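Long-range contact in copper homeostasis protein CutC (Streptococcus agalactiae, PDB 2BDQ), which probably takes part in copper homeostasis in the cytoplasm and may bind copper ions: residues Glu180-Gly185 / Val201-His205. Numbering follows the deposited sequence.
Sequences EIMVGG and VKQAH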
loop_
_atom_site.group_PDB
_atom_site.type_symbol
_atom_site.label_atom_id
_atom_site.label_comp_id
_atom_site.label_asym_id
_atom_site.label_seq_id
_atom_site.Cartn_x
_atom_site.Cartn_y
_atom_site.Cartn_z
ATOM N N GLU A 180 -12.985 -24.504 -1.626
ATOM C CA GLU A 180 -13.530 -23.720 -2.730
ATOM C C GLU A 180 -12.497 -23.187 -3.707
ATOM O O GLU A 180 -11.422 -22.743 -3.314
ATOM C CB GLU A 180 -14.348 -22.542 -2.184
ATOM C CG GLU A 180 -15.748 -22.902 -1.683
ATOM C CD GLU A 180 -16.667 -23.429 -2.794
ATOM O OE1 GLU A 180 -16.730 -24.668 -2.989
ATOM O OE2 GLU A 180 -17.315 -22.605 -3.488
ATOM N N ILE A 181 -12.848 -23.218 -4.987
ATOM C CA ILE A 181 -11.972 -22.716 -6.031
ATOM C C ILE A 181 -12.586 -21.426 -6.593
ATOM O O ILE A 181 -13.764 -21.387 -6.958
ATOM C CB ILE A 181 -11.828 -23.725 -7.181
ATOM C CG1 ILE A 181 -11.142 -25.001 -6.681
ATOM C CG2 ILE A 181 -11.063 -23.082 -8.326
ATOM C CD1 ILE A 181 -9.685 -24.835 -6.308
HETATM N N MSE A 182 -11.782 -20.373 -6.671
HETATM C CA MSE A 182 -12.254 -19.104 -7.194
HETATM C C MSE A 182 -11.382 -18.683 -8.371
HETATM O O MSE A 182 -10.162 -18.783 -8.307
HETATM C CB MSE A 182 -12.229 -18.040 -6.086
HETATM C CG MSE A 182 -12.533 -16.624 -6.573
HETATM SE SE MSE A 182 -12.949 -15.358 -5.155
HETATM C CE MSE A 182 -11.317 -15.467 -4.095
ATOM N N VAL A 183 -12.004 -18.224 -9.450
ATOM C CA VAL A 183 -11.224 -17.794 -10.605
ATOM C C VAL A 183 -10.901 -16.307 -10.542
ATOM O O VAL A 183 -11.723 -15.496 -10.107
ATOM C CB VAL A 183 -11.953 -18.089 -11.933
ATOM C CG1 VAL A 183 -11.972 -19.578 -12.179
ATOM C CG2 VAL A 183 -13.376 -17.535 -11.889
ATOM N N GLY A 184 -9.688 -15.976 -10.977
ATOM C CA GLY A 184 -9.224 -14.603 -10.995
ATOM C C GLY A 184 -8.233 -14.389 -12.127
ATOM O O GLY A 184 -7.793 -15.352 -12.764
ATOM N N GLY A 185 -7.884 -13.127 -12.375
ATOM C CA GLY A 185 -6.948 -12.794 -13.437
ATOM C C GLY A 185 -7.615 -12.786 -14.801
ATOM O O GLY A 185 -7.718 -13.824 -15.449
ATOM N N VAL A 201 -16.796 -23.879 -11.323
ATOM C CA VAL A 201 -16.430 -22.877 -10.319
ATOM C C VAL A 201 -17.660 -22.029 -9.995
ATOM O O VAL A 201 -18.428 -21.694 -10.889
ATOM C CB VAL A 201 -15.297 -21.953 -10.846
ATOM C CG1 VAL A 201 -15.043 -20.811 -9.862
ATOM C CG2 VAL A 201 -14.021 -22.769 -11.053
ATOM N N LYS A 202 -17.853 -21.690 -8.719
ATOM C CA LYS A 202 -19.003 -20.885 -8.309
ATOM C C LYS A 202 -18.638 -19.509 -7.760
ATOM O O LYS A 202 -19.509 -18.787 -7.258
ATOM C CB LYS A 202 -19.831 -21.626 -7.252
ATOM C CG LYS A 202 -20.381 -22.957 -7.717
ATOM C CD LYS A 202 -19.422 -24.080 -7.369
ATOM C CE LYS A 202 -19.795 -24.742 -6.037
ATOM N NZ LYS A 202 -20.001 -23.771 -4.920
ATOM N N GLN A 203 -17.361 -19.142 -7.845
ATOM C CA GLN A 203 -16.903 -17.843 -7.347
ATOM C C GLN A 203 -15.928 -17.175 -8.313
ATOM O O GLN A 203 -14.997 -17.804 -8.809
ATOM C CB GLN A 203 -16.239 -18.010 -5.980
ATOM C CG GLN A 203 -17.116 -18.744 -4.982
ATOM C CD GLN A 203 -16.611 -18.596 -3.563
ATOM O OE1 GLN A 203 -16.474 -17.480 -3.058
ATOM N NE2 GLN A 203 -16.339 -19.718 -2.907
ATOM N N ALA A 204 -16.144 -15.890 -8.571
ATOM C CA ALA A 204 -15.295 -15.147 -9.488
ATOM C C ALA A 204 -14.736 -13.889 -8.833
ATOM O O ALA A 204 -15.450 -13.164 -8.139
ATOM C CB ALA A 204 -16.079 -14.784 -10.742
ATOM N N HIS A 205 -13.455 -13.640 -9.091
ATOM C CA HIS A 205 -12.721 -12.504 -8.547
ATOM C C HIS A 205 -12.257 -11.591 -9.679
ATOM O O HIS A 205 -11.839 -12.068 -10.731
ATOM C CB HIS A 205 -11.506 -13.037 -7.783
ATOM C CG HIS A 205 -10.524 -11.988 -7.366
ATOM N ND1 HIS A 205 -10.476 -11.484 -6.084
ATOM C CD2 HIS A 205 -9.493 -11.414 -8.032
ATOM C CE1 HIS A 205 -9.456 -10.657 -5.975
ATOM N NE2 HIS A 205 -8.840 -10.597 -7.143
HETATM O O HOH W 1 -16.070 -23.343 -6.707
HETATM O O HOH W 2 -9.969 -11.099 -12.250
#
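V183 links the two strands through its backbone: its N donates to Q203 O (3.1 Å) and its O accepts from H205 N (2.7 Å). Where the strands splay, a water takes over, accepting from K202 N and donating to I181 O; another spans H205 O and, weakly, G185 N. E180 reaches across at the strand start, its OE2 gripped twice: Q203 NE2 donates to the anti lone pair (3.1 Å), with amide and carboxylate only 21° from coplanar, and K202 NZ forms a salt bridge from the syn side, tilted out of the carboxylate plane (3.3 Å). R24 holds the other end of the amide, at Q203 OE1. Toward the helices, V201 CG2 touches both I181 CG2 and V183 CG1, against I168 and V172 of helix 165-175. On the barrel's inner side, the selenomethionine M182 runs extended as far as SE (chi1 172°, chi2 165°), which lies 3.8 Å from H205 CB. H205 ND1 is hydrogen-bonded to E5 OE2 on strand 3-9. Strand 180-183, helix 192-199 and strand 203-206 form a beta-alpha-beta unit whose two strands are the seventh and eighth of the closed parallel TIM barrel of the CutC family.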